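Local coordinates for endoglucanase (Ruminococcus champanellensis, PDB 6WQV), which probably hydrolyses internal beta-glycosidic links of cellulose and related plant polysaccharides as a broad-specificity family 5 endoglucanase, at residues A[77-82]-A[118-123]; A[123-128]-A[137-142]; A[295-300]-A[343-348]. All blocks are in the same frame, centred on the assembly; numbering follows the deposited sequence.

Contact 1 of 3, residues A[77-82]-A[118-123]; sequences PVSWID and IHHEND. With GLC (alpha-D-glucopyranose), chain E; BGC (beta-D-glucopyranose), chain B.
The His-119 imidazole carries Pro-77 CB on one face, 3.6 Å from the ring centroid in a CH-pi contact, and meets O3 of the alpha-glucose at its edge. His-119 CD2 sits over one face of the His-120 ring, whose CE1 comes obliquely to 3.2 Å from the same O3. Val-78 CG1 lies over one face of the Trp-80 indole; Ile-118 CA is in plane at its edge, Ile-118 CG2 obliquely 3.5 Å from Trp-80 CD1, and NE1 bonds Asn-117 O. Polar bonds tie the loops, which follow adjacent TIM-barrel strands, 73-76 and 113-117. His-120 N donates to Ser-79 OG at 2.9 Å, a hydroxyl also bonded to Asp-34 O. Glu-121, bent at chi2 (-62°), curls back so that the syn lone pair of OE2 receives the N-H of Trp-80, N to OE2 2.6 Å; Ile-81 N bonds OE2 weakly. OE1 has an N-H partner outside the two segments, so two N-H groups and, weakly, a third grip this buried carboxylate and would probably favour its ionised form. His-119 NE2 and the sugar O3 share a nearly straight 3.0 Å hydrogen bond (171°); ND1 is bonded to Asn-117 ND2, which with Pro-77 CB would probably orient the imidazole for the sugar.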
loop_
_atom_site.group_PDB
_atom_site.type_symbol
_atom_site.label_atom_id
_atom_site.label_comp_id
_atom_site.label_asym_id
_atom_site.label_seq_id
_atom_site.Cartn_x
_atom_site.Cartn_y
_atom_site.Cartn_z
ATOM N N PRO A 77 -3.957 3.142 3.654
ATOM C CA PRO A 77 -4.715 3.039 2.397
ATOM C C PRO A 77 -5.990 3.855 2.498
ATOM O O PRO A 77 -6.721 3.772 3.491
ATOM C CB PRO A 77 -5.012 1.543 2.278
ATOM C CG PRO A 77 -5.036 1.045 3.694
ATOM C CD PRO A 77 -4.018 1.892 4.437
ATOM N N VAL A 78 -6.264 4.654 1.474
ATOM C CA VAL A 78 -7.433 5.515 1.464
ATOM C C VAL A 78 -8.171 5.342 0.153
ATOM O O VAL A 78 -7.589 5.528 -0.924
ATOM C CB VAL A 78 -7.072 6.995 1.662
ATOM C CG1 VAL A 78 -8.338 7.851 1.618
ATOM C CG2 VAL A 78 -6.304 7.206 2.951
ATOM N N SER A 79 -9.452 5.021 0.231
ATOM C CA SER A 79 -10.326 5.032 -0.932
ATOM C C SER A 79 -11.055 6.364 -0.957
ATOM O O SER A 79 -11.743 6.723 0.003
ATOM C CB SER A 79 -11.293 3.856 -0.910
ATOM O OG SER A 79 -10.570 2.644 -1.042
ATOM N N TRP A 80 -10.860 7.113 -2.039
ATOM C CA TRP A 80 -11.421 8.448 -2.180
ATOM C C TRP A 80 -12.710 8.476 -2.984
ATOM O O TRP A 80 -13.436 9.473 -2.925
ATOM C CB TRP A 80 -10.377 9.358 -2.842
ATOM C CG TRP A 80 -9.061 9.396 -2.099
ATOM C CD1 TRP A 80 -8.029 8.504 -2.205
ATOM C CD2 TRP A 80 -8.645 10.376 -1.130
ATOM N NE1 TRP A 80 -6.995 8.875 -1.372
ATOM C CE2 TRP A 80 -7.351 10.012 -0.702
ATOM C CE3 TRP A 80 -9.241 11.520 -0.585
ATOM C CZ2 TRP A 80 -6.645 10.751 0.252
ATOM C CZ3 TRP A 80 -8.532 12.257 0.356
ATOM C CH2 TRP A 80 -7.247 11.873 0.757
ATOM N N ILE A 81 -13.032 7.388 -3.687
ATOM C CA ILE A 81 -14.128 7.396 -4.656
ATOM C C ILE A 81 -15.447 7.852 -4.032
ATOM O O ILE A 81 -16.179 8.655 -4.618
ATOM C CB ILE A 81 -14.246 6.022 -5.340
ATOM C CG1 ILE A 81 -15.348 6.032 -6.395
ATOM C CG2 ILE A 81 -14.510 4.919 -4.318
ATOM C CD1 ILE A 81 -15.449 4.737 -7.182
ATOM N N ASP A 82 -15.788 7.336 -2.848
ATOM C CA ASP A 82 -17.080 7.686 -2.264
ATOM C C ASP A 82 -17.090 9.075 -1.635
ATOM O O ASP A 82 -18.117 9.477 -1.068
ATOM C CB ASP A 82 -17.518 6.655 -1.222
ATOM C CG ASP A 82 -17.597 5.261 -1.784
ATOM O OD1 ASP A 82 -18.106 5.085 -2.915
ATOM O OD2 ASP A 82 -17.142 4.334 -1.082
ATOM N N ILE A 118 -4.017 6.304 -2.976
ATOM C CA ILE A 118 -5.393 6.058 -3.395
ATOM C C ILE A 118 -5.534 4.546 -3.551
ATOM O O ILE A 118 -4.600 3.875 -4.012
ATOM C CB ILE A 118 -5.807 6.827 -4.668
ATOM C CG1 ILE A 118 -5.192 6.254 -5.946
ATOM C CG2 ILE A 118 -5.436 8.307 -4.561
ATOM C CD1 ILE A 118 -5.586 7.033 -7.208
ATOM N N HIS A 119 -6.678 3.995 -3.122
ATOM C CA HIS A 119 -6.762 2.557 -2.910
ATOM C C HIS A 119 -7.812 1.939 -3.821
ATOM O O HIS A 119 -7.510 1.625 -4.981
ATOM C CB HIS A 119 -6.909 2.234 -1.415
ATOM C CG HIS A 119 -6.461 0.853 -1.051
ATOM N ND1 HIS A 119 -5.134 0.536 -0.832
ATOM C CD2 HIS A 119 -7.156 -0.295 -0.873
ATOM C CE1 HIS A 119 -5.038 -0.744 -0.527
ATOM N NE2 HIS A 119 -6.251 -1.270 -0.544
ATOM N N HIS A 120 -9.030 1.689 -3.343
ATOM C CA HIS A 120 -10.026 0.983 -4.149
ATOM C C HIS A 120 -10.759 1.959 -5.075
ATOM O O HIS A 120 -11.938 2.278 -4.899
ATOM C CB HIS A 120 -11.018 0.242 -3.265
ATOM C CG HIS A 120 -10.430 -0.884 -2.475
ATOM N ND1 HIS A 120 -9.602 -1.836 -3.028
ATOM C CD2 HIS A 120 -10.592 -1.236 -1.174
ATOM C CE1 HIS A 120 -9.263 -2.717 -2.105
ATOM N NE2 HIS A 120 -9.853 -2.376 -0.969
ATOM N N GLU A 121 -10.038 2.402 -6.108
ATOM C CA GLU A 121 -10.537 3.355 -7.089
ATOM C C GLU A 121 -10.916 2.687 -8.404
ATOM O O GLU A 121 -11.212 3.380 -9.379
ATOM C CB GLU A 121 -9.469 4.413 -7.370
ATOM C CG GLU A 121 -8.996 5.169 -6.134
ATOM C CD GLU A 121 -10.101 5.961 -5.441
ATOM O OE1 GLU A 121 -10.842 6.735 -6.073
ATOM O OE2 GLU A 121 -10.220 5.819 -4.208
ATOM N N ASN A 122 -10.920 1.358 -8.458
ATOM C CA ASN A 122 -11.007 0.658 -9.733
ATOM C C ASN A 122 -12.329 0.867 -10.466
ATOM O O ASN A 122 -12.401 0.537 -11.656
ATOM C CB ASN A 122 -10.747 -0.829 -9.495
ATOM C CG ASN A 122 -9.579 -1.071 -8.548
ATOM O OD1 ASN A 122 -9.769 -1.452 -7.392
ATOM N ND2 ASN A 122 -8.365 -0.850 -9.035
ATOM N N ASP A 123 -13.364 1.414 -9.819
ATOM C CA ASP A 123 -14.602 1.665 -10.553
ATOM C C ASP A 123 -14.369 2.693 -11.651
ATOM O O ASP A 123 -15.023 2.639 -12.696
ATOM C CB ASP A 123 -15.737 2.130 -9.643
ATOM C CG ASP A 123 -16.433 0.980 -8.938
ATOM O OD1 ASP A 123 -16.039 -0.186 -9.155
ATOM O OD2 ASP A 123 -17.376 1.245 -8.159
HETATM C C1 GLC E . -4.584 -6.297 -2.083
HETATM C C2 GLC E . -5.403 -5.115 -1.600
HETATM C C3 GLC E . -6.024 -5.155 -0.270
HETATM C C4 GLC E . -6.665 -6.500 -0.021
HETATM C C5 GLC E . -5.557 -7.525 -0.087
HETATM C C6 GLC E . -5.959 -8.922 0.355
HETATM O O1 GLC E . -3.241 -6.265 -1.835
HETATM O O2 GLC E . -4.579 -3.925 -1.790
HETATM O O3 GLC E . -7.050 -4.094 -0.242
HETATM O O4 GLC E . -7.317 -6.480 1.253
HETATM O O5 GLC E . -5.076 -7.614 -1.487
HETATM O O6 GLC E . -6.910 -9.451 -0.462
HETATM C C2 BGC B . -9.074 -7.382 2.553
HETATM C C3 BGC B . -10.469 -7.912 2.488
HETATM C C4 BGC B . -11.397 -6.999 1.727
HETATM C C5 BGC B . -10.858 -6.696 0.346
HETATM C C6 BGC B . -11.622 -5.672 -0.432
HETATM C C1 BGC B . -8.526 -7.081 1.164
HETATM O O2 BGC B . -8.201 -8.329 3.216
HETATM O O3 BGC B . -10.965 -8.093 3.863
HETATM O O4 BGC B . -12.693 -7.671 1.508
HETATM O O5 BGC B . -9.472 -6.163 0.467
HETATM O O6 BGC B . -11.135 -5.627 -1.777
#

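Contact 2 of 3, residues A[123-128]-A[137-142]; sequences DWLIPT and ARLDAI
Arg-138 lays its guanidinium flat on the indole of Trp-124, the two planes 12° apart and their centres separated by 3.5 Å. The charged end sits over the five-membered ring in a cation-pi contact, with Arg-138 NH2 3.4 Å from Trp-124 CD1. Further back along the same side chain, CD rests 3.6 Å from the centroid of the six-membered ring as a CH-pi donor, so both rings of the indole are used. Arg-138 reaches this place with CG anti to the backbone N (chi1 179°) and a chain extended from CG to NE. At the far end of the indole, Leu-139 CD2 meets the edge at CH2, and Ile-142 CD1 approaches CZ2 at 3.8 Å. On the face opposite the arginine, toward the rim, lies CB of Leu-125, whose CD1 crosses over to Leu-139 CD2 at 4.0 Å. One shell further out, Trp-124 NE1 is hydrogen-bonded to Glu-121 OE1, which would probably fix the rotation of the indole, while Trp-124 CG takes the crowded position between the backbone N and the carbonyl carbon (chi1 63°). Val-135 touches both Trp-124 and Leu-125. Leu-125 and Pro-127 each centre an inverse gamma turn, and Thr-128 N-caps the following helix through OG1 to Gln-131 N. The arrangement is a beta-alpha loop of a TIM barrel folded back on helix 129-149, the helix it leads into.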
loop_
_atom_site.group_PDB
_atom_site.type_symbol
_atom_site.label_atom_id
_atom_site.label_comp_id
_atom_site.label_asym_id
_atom_site.label_seq_id
_atom_site.Cartn_x
_atom_site.Cartn_y
_atom_site.Cartn_z
ATOM N N ASP A 123 -13.364 1.414 -9.819
ATOM C CA ASP A 123 -14.602 1.665 -10.553
ATOM C C ASP A 123 -14.369 2.693 -11.651
ATOM O O ASP A 123 -15.023 2.639 -12.696
ATOM C CB ASP A 123 -15.737 2.130 -9.643
ATOM C CG ASP A 123 -16.433 0.980 -8.938
ATOM O OD1 ASP A 123 -16.039 -0.186 -9.155
ATOM O OD2 ASP A 123 -17.376 1.245 -8.159
ATOM N N TRP A 124 -13.443 3.636 -11.431
ATOM C CA TRP A 124 -13.074 4.605 -12.461
ATOM C C TRP A 124 -11.643 4.468 -12.968
ATOM O O TRP A 124 -11.375 4.866 -14.102
ATOM C CB TRP A 124 -13.269 6.049 -11.967
ATOM C CG TRP A 124 -12.402 6.428 -10.798
ATOM C CD1 TRP A 124 -12.722 6.299 -9.481
ATOM C CD2 TRP A 124 -11.082 7.007 -10.830
ATOM N NE1 TRP A 124 -11.694 6.745 -8.696
ATOM C CE2 TRP A 124 -10.673 7.185 -9.497
ATOM C CE3 TRP A 124 -10.207 7.381 -11.859
ATOM C CZ2 TRP A 124 -9.433 7.725 -9.156
ATOM C CZ3 TRP A 124 -8.974 7.919 -11.519
ATOM C CH2 TRP A 124 -8.601 8.087 -10.180
ATOM N N LEU A 125 -10.734 3.887 -12.178
ATOM C CA LEU A 125 -9.312 3.788 -12.530
ATOM C C LEU A 125 -9.097 2.590 -13.458
ATOM O O LEU A 125 -8.516 1.562 -13.098
ATOM C CB LEU A 125 -8.473 3.682 -11.262
ATOM C CG LEU A 125 -6.954 3.781 -11.398
ATOM C CD1 LEU A 125 -6.542 5.219 -11.695
ATOM C CD2 LEU A 125 -6.227 3.272 -10.150
ATOM N N ILE A 126 -9.586 2.745 -14.680
ATOM C CA ILE A 126 -9.675 1.662 -15.656
ATOM C C ILE A 126 -8.511 1.764 -16.643
ATOM O O ILE A 126 -8.403 2.769 -17.360
ATOM C CB ILE A 126 -11.020 1.724 -16.394
ATOM C CG1 ILE A 126 -12.172 1.535 -15.402
ATOM C CG2 ILE A 126 -11.076 0.709 -17.532
ATOM C CD1 ILE A 126 -13.507 2.025 -15.938
ATOM N N PRO A 127 -7.657 0.732 -16.755
ATOM C CA PRO A 127 -6.483 0.839 -17.654
ATOM C C PRO A 127 -6.756 0.365 -19.080
ATOM O O PRO A 127 -6.339 -0.717 -19.519
ATOM C CB PRO A 127 -5.448 -0.042 -16.957
ATOM C CG PRO A 127 -6.298 -1.142 -16.330
ATOM C CD PRO A 127 -7.596 -0.479 -15.909
ATOM N N THR A 128 -7.473 1.197 -19.827
ATOM C CA THR A 128 -7.741 0.961 -21.237
ATOM C C THR A 128 -7.502 2.259 -21.995
ATOM O O THR A 128 -7.598 3.356 -21.432
ATOM C CB THR A 128 -9.190 0.524 -21.497
ATOM O OG1 THR A 128 -10.083 1.584 -21.126
ATOM C CG2 THR A 128 -9.531 -0.740 -20.719
ATOM N N ALA A 137 -7.059 12.694 -16.362
ATOM C CA ALA A 137 -7.600 13.959 -15.867
ATOM C C ALA A 137 -8.062 13.839 -14.417
ATOM O O ALA A 137 -7.811 14.735 -13.601
ATOM C CB ALA A 137 -8.754 14.422 -16.755
ATOM N N ARG A 138 -8.743 12.740 -14.075
ATOM C CA ARG A 138 -9.223 12.563 -12.708
ATOM C C ARG A 138 -8.066 12.334 -11.750
ATOM O O ARG A 138 -8.045 12.891 -10.644
ATOM C CB ARG A 138 -10.215 11.401 -12.662
ATOM C CG ARG A 138 -10.770 11.114 -11.282
ATOM C CD ARG A 138 -12.053 10.315 -11.335
ATOM N NE ARG A 138 -12.510 9.966 -9.989
ATOM C CZ ARG A 138 -13.742 9.575 -9.692
ATOM N NH1 ARG A 138 -14.659 9.477 -10.640
ATOM N NH2 ARG A 138 -14.062 9.278 -8.434
ATOM N N LEU A 139 -7.079 11.537 -12.159
ATOM C CA LEU A 139 -5.890 11.343 -11.337
ATOM C C LEU A 139 -5.224 12.669 -11.021
ATOM O O LEU A 139 -4.816 12.923 -9.883
ATOM C CB LEU A 139 -4.900 10.457 -12.084
ATOM C CG LEU A 139 -5.023 8.951 -11.909
ATOM C CD1 LEU A 139 -4.105 8.268 -12.899
ATOM C CD2 LEU A 139 -4.682 8.567 -10.482
ATOM N N ASP A 140 -5.059 13.516 -12.034
ATOM C CA ASP A 140 -4.435 14.807 -11.800
ATOM C C ASP A 140 -5.284 15.661 -10.866
ATOM O O ASP A 140 -4.756 16.300 -9.947
ATOM C CB ASP A 140 -4.191 15.503 -13.131
ATOM C CG ASP A 140 -3.748 16.918 -12.956
ATOM O OD1 ASP A 140 -2.618 17.134 -12.464
ATOM O OD2 ASP A 140 -4.542 17.819 -13.274
ATOM N N ALA A 141 -6.605 15.650 -11.054
ATOM C CA ALA A 141 -7.470 16.470 -10.216
ATOM C C ALA A 141 -7.397 16.054 -8.751
ATOM O O ALA A 141 -7.322 16.911 -7.861
ATOM C CB ALA A 141 -8.916 16.412 -10.714
ATOM N N ILE A 142 -7.419 14.746 -8.484
ATOM C CA ILE A 142 -7.424 14.318 -7.090
ATOM C C ILE A 142 -6.027 14.413 -6.478
ATOM O O ILE A 142 -5.879 14.826 -5.326
ATOM C CB ILE A 142 -8.080 12.937 -6.881
ATOM C CG1 ILE A 142 -7.300 11.799 -7.532
ATOM C CG2 ILE A 142 -9.525 12.947 -7.376
ATOM C CD1 ILE A 142 -7.798 10.429 -7.055
#

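Contact 3 of 3, residues A[295-300]-A[343-348]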
loop_
_atom_site.group_PDB
_atom_site.type_symbol
_atom_site.label_atom_id
_atom_site.label_comp_id
_atom_site.label_asym_id
_atom_site.label_seq_id
_atom_site.Cartn_x
_atom_site.Cartn_y
_atom_site.Cartn_z
ATOM N N ASN A 295 -5.788 -20.976 11.750
ATOM C CA ASN A 295 -5.637 -21.704 13.007
ATOM C C ASN A 295 -4.412 -22.613 12.939
ATOM O O ASN A 295 -4.425 -23.775 13.350
ATOM C CB ASN A 295 -6.936 -22.418 13.356
ATOM C CG ASN A 295 -8.105 -21.440 13.427
ATOM O OD1 ASN A 295 -9.133 -21.627 12.776
ATOM N ND2 ASN A 295 -7.927 -20.362 14.193
ATOM N N ASN A 296 -3.321 -22.013 12.461
ATOM C CA ASN A 296 -2.116 -22.710 12.051
ATOM C C ASN A 296 -0.894 -21.929 12.532
ATOM O O ASN A 296 -0.052 -21.500 11.754
ATOM C CB ASN A 296 -2.113 -22.826 10.520
ATOM C CG ASN A 296 -2.224 -21.450 9.790
ATOM O OD1 ASN A 296 -2.741 -20.451 10.316
ATOM N ND2 ASN A 296 -1.750 -21.418 8.552
ATOM N N ILE A 297 -0.775 -21.726 13.843
ATOM C CA ILE A 297 0.197 -20.738 14.303
ATOM C C ILE A 297 1.628 -21.214 14.055
ATOM O O ILE A 297 2.501 -20.405 13.720
ATOM C CB ILE A 297 -0.048 -20.313 15.761
ATOM C CG1 ILE A 297 0.789 -19.072 16.104
ATOM C CG2 ILE A 297 0.318 -21.440 16.703
ATOM C CD1 ILE A 297 0.470 -17.830 15.265
ATOM N N ASN A 298 1.900 -22.514 14.187
ATOM C CA ASN A 298 3.276 -22.969 13.978
ATOM C C ASN A 298 3.713 -22.733 12.537
ATOM O O ASN A 298 4.840 -22.287 12.284
ATOM C CB ASN A 298 3.445 -24.434 14.385
ATOM C CG ASN A 298 3.357 -24.635 15.889
ATOM O OD1 ASN A 298 3.562 -23.705 16.672
ATOM N ND2 ASN A 298 3.054 -25.860 16.300
ATOM N N GLY A 299 2.822 -22.995 11.580
ATOM C CA GLY A 299 3.148 -22.739 10.185
ATOM C C GLY A 299 3.308 -21.265 9.875
ATOM O O GLY A 299 4.213 -20.873 9.132
ATOM N N ARG A 300 2.441 -20.421 10.429
ATOM C CA ARG A 300 2.586 -18.996 10.172
ATOM C C ARG A 300 3.841 -18.431 10.823
ATOM O O ARG A 300 4.458 -17.510 10.267
ATOM C CB ARG A 300 1.345 -18.222 10.619
ATOM C CG ARG A 300 0.110 -18.511 9.770
ATOM C CD ARG A 300 -0.833 -17.316 9.715
ATOM N NE ARG A 300 -1.465 -17.074 11.010
ATOM C CZ ARG A 300 -2.098 -15.950 11.337
ATOM N NH1 ARG A 300 -2.194 -14.950 10.476
ATOM N NH2 ARG A 300 -2.632 -15.844 12.544
ATOM N N TRP A 343 -2.096 -7.734 20.845
ATOM C CA TRP A 343 -1.535 -8.499 19.735
ATOM C C TRP A 343 -2.100 -9.911 19.828
ATOM O O TRP A 343 -1.803 -10.655 20.773
ATOM C CB TRP A 343 -0.010 -8.508 19.803
ATOM C CG TRP A 343 0.616 -7.156 19.571
ATOM C CD1 TRP A 343 1.306 -6.412 20.483
ATOM C CD2 TRP A 343 0.614 -6.395 18.352
ATOM N NE1 TRP A 343 1.735 -5.243 19.909
ATOM C CE2 TRP A 343 1.322 -5.204 18.603
ATOM C CE3 TRP A 343 0.082 -6.606 17.074
ATOM C CZ2 TRP A 343 1.509 -4.231 17.629
ATOM C CZ3 TRP A 343 0.273 -5.634 16.107
ATOM C CH2 TRP A 343 0.971 -4.463 16.393
ATOM N N GLN A 344 -2.950 -10.273 18.863
ATOM C CA GLN A 344 -3.689 -11.524 18.958
ATOM C C GLN A 344 -2.804 -12.731 18.677
ATOM O O GLN A 344 -3.113 -13.841 19.120
ATOM C CB GLN A 344 -4.860 -11.494 17.973
ATOM C CG GLN A 344 -5.857 -12.617 18.128
ATOM C CD GLN A 344 -7.244 -12.115 18.513
ATOM O OE1 GLN A 344 -7.393 -11.037 19.101
ATOM N NE2 GLN A 344 -8.266 -12.883 18.160
ATOM N N TYR A 345 -1.712 -12.540 17.934
ATOM C CA TYR A 345 -0.801 -13.621 17.563
ATOM C C TYR A 345 0.613 -13.230 17.977
ATOM O O TYR A 345 1.466 -12.913 17.137
ATOM C CB TYR A 345 -0.911 -13.902 16.068
ATOM C CG TYR A 345 -2.346 -14.135 15.621
ATOM C CD1 TYR A 345 -3.042 -15.267 16.022
ATOM C CD2 TYR A 345 -2.996 -13.224 14.801
ATOM C CE1 TYR A 345 -4.350 -15.489 15.616
ATOM C CE2 TYR A 345 -4.304 -13.437 14.388
ATOM C CZ TYR A 345 -4.974 -14.566 14.806
ATOM O OH TYR A 345 -6.273 -14.777 14.397
ATOM N N PRO A 346 0.891 -13.241 19.280
ATOM C CA PRO A 346 2.207 -12.766 19.748
ATOM C C PRO A 346 3.391 -13.549 19.199
ATOM O O PRO A 346 4.452 -12.952 18.980
ATOM C CB PRO A 346 2.099 -12.866 21.277
ATOM C CG PRO A 346 0.964 -13.860 21.518
ATOM C CD PRO A 346 -0.004 -13.614 20.388
ATOM N N GLU A 347 3.259 -14.862 18.987
ATOM C CA GLU A 347 4.380 -15.641 18.466
ATOM C C GLU A 347 4.696 -15.241 17.030
ATOM O O GLU A 347 5.862 -15.261 16.618
ATOM C CB GLU A 347 4.064 -17.130 18.543
ATOM C CG GLU A 347 3.984 -17.698 19.950
ATOM C CD GLU A 347 3.928 -19.214 19.959
ATOM O OE1 GLU A 347 4.257 -19.832 18.921
ATOM O OE2 GLU A 347 3.552 -19.790 21.001
ATOM N N LEU A 348 3.667 -14.889 16.265
ATOM C CA LEU A 348 3.877 -14.436 14.897
ATOM C C LEU A 348 4.513 -13.053 14.869
ATOM O O LEU A 348 5.446 -12.812 14.089
ATOM C CB LEU A 348 2.543 -14.443 14.159
ATOM C CG LEU A 348 2.519 -13.862 12.746
ATOM C CD1 LEU A 348 3.481 -14.583 11.833
ATOM C CD2 LEU A 348 1.095 -13.935 12.196
HETATM O O HOH W 1 2.897 -22.466 18.996
#
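Two helix starts meet at the periphery of the TIM barrel: helix 297-313, which precedes barrel strand 318-322, and helix 346-353 near the C-terminus. The tight part is built around Arg-300. Its chain bends at chi3 (-69°) and presents the guanidinium edge-on to Tyr-345, the two planes 80° apart. NH2 stands over the centre of the phenol ring, 3.5 Å from each of its six carbons, and CZ lies 4.5 Å from the ring centroid, 8° off its normal, a cation-pi contact. On the other face of the phenol, Gln-344 CG sits toward the rim. Leu-348 CD2 covers one face of the guanidinium, 3.8 Å from NH1, and Leu-348 CD1 touches Arg-300 O at 3.5 Å. The same NH1 is hydrogen-bonded to Ala-291 O, a bond that would probably steady the guanidinium, with Leu-348 on its face and Tyr-345 at its edge. Phe-248, from helix 246-249, packs on Arg-300 as well. An alanine in place of Tyr-345 would remove the ring beneath NH2 and would probably loosen the arginine. Packing is looser around Ile-297. Its CD1 comes no nearer than 4.1 Å to Leu-348 CB and slightly farther from Tyr-345 CB. Beyond it the solvent side begins. Asn-298 and Glu-347 are exposed, and no direct hydrogen bond joins the two segments. Instead a water bridges them as a double donor, giving one hydrogen to Asn-298 OD1 at 2.7 Å and the other to Glu-347 OE1 at 3.0 Å.

Contacts 1 and 2 are continuous: they share Asp-123 and their centres are about 10 Å apart. Ile-118 CD1 packs on Leu-139 CD2 at 3.7 Å, and Ile-81 CD1 reaches Trp-124 CD1 at 3.9 Å. The packing continues outward from the loops of contact 1 to the helix of contact 2, where the Leu-125 side chain is about 11 Å from the alpha-glucose. Contact 3 stands across the chain's centre from contact 2, about 39 Å between centres; from contact 1 it is about 31 Å between centres (nearest atoms about 14 Å). The Arg-300 side chain is about 12 Å from the bound sugars. Of the three, contact 1 alone holds pocket residues, His-119 and His-120.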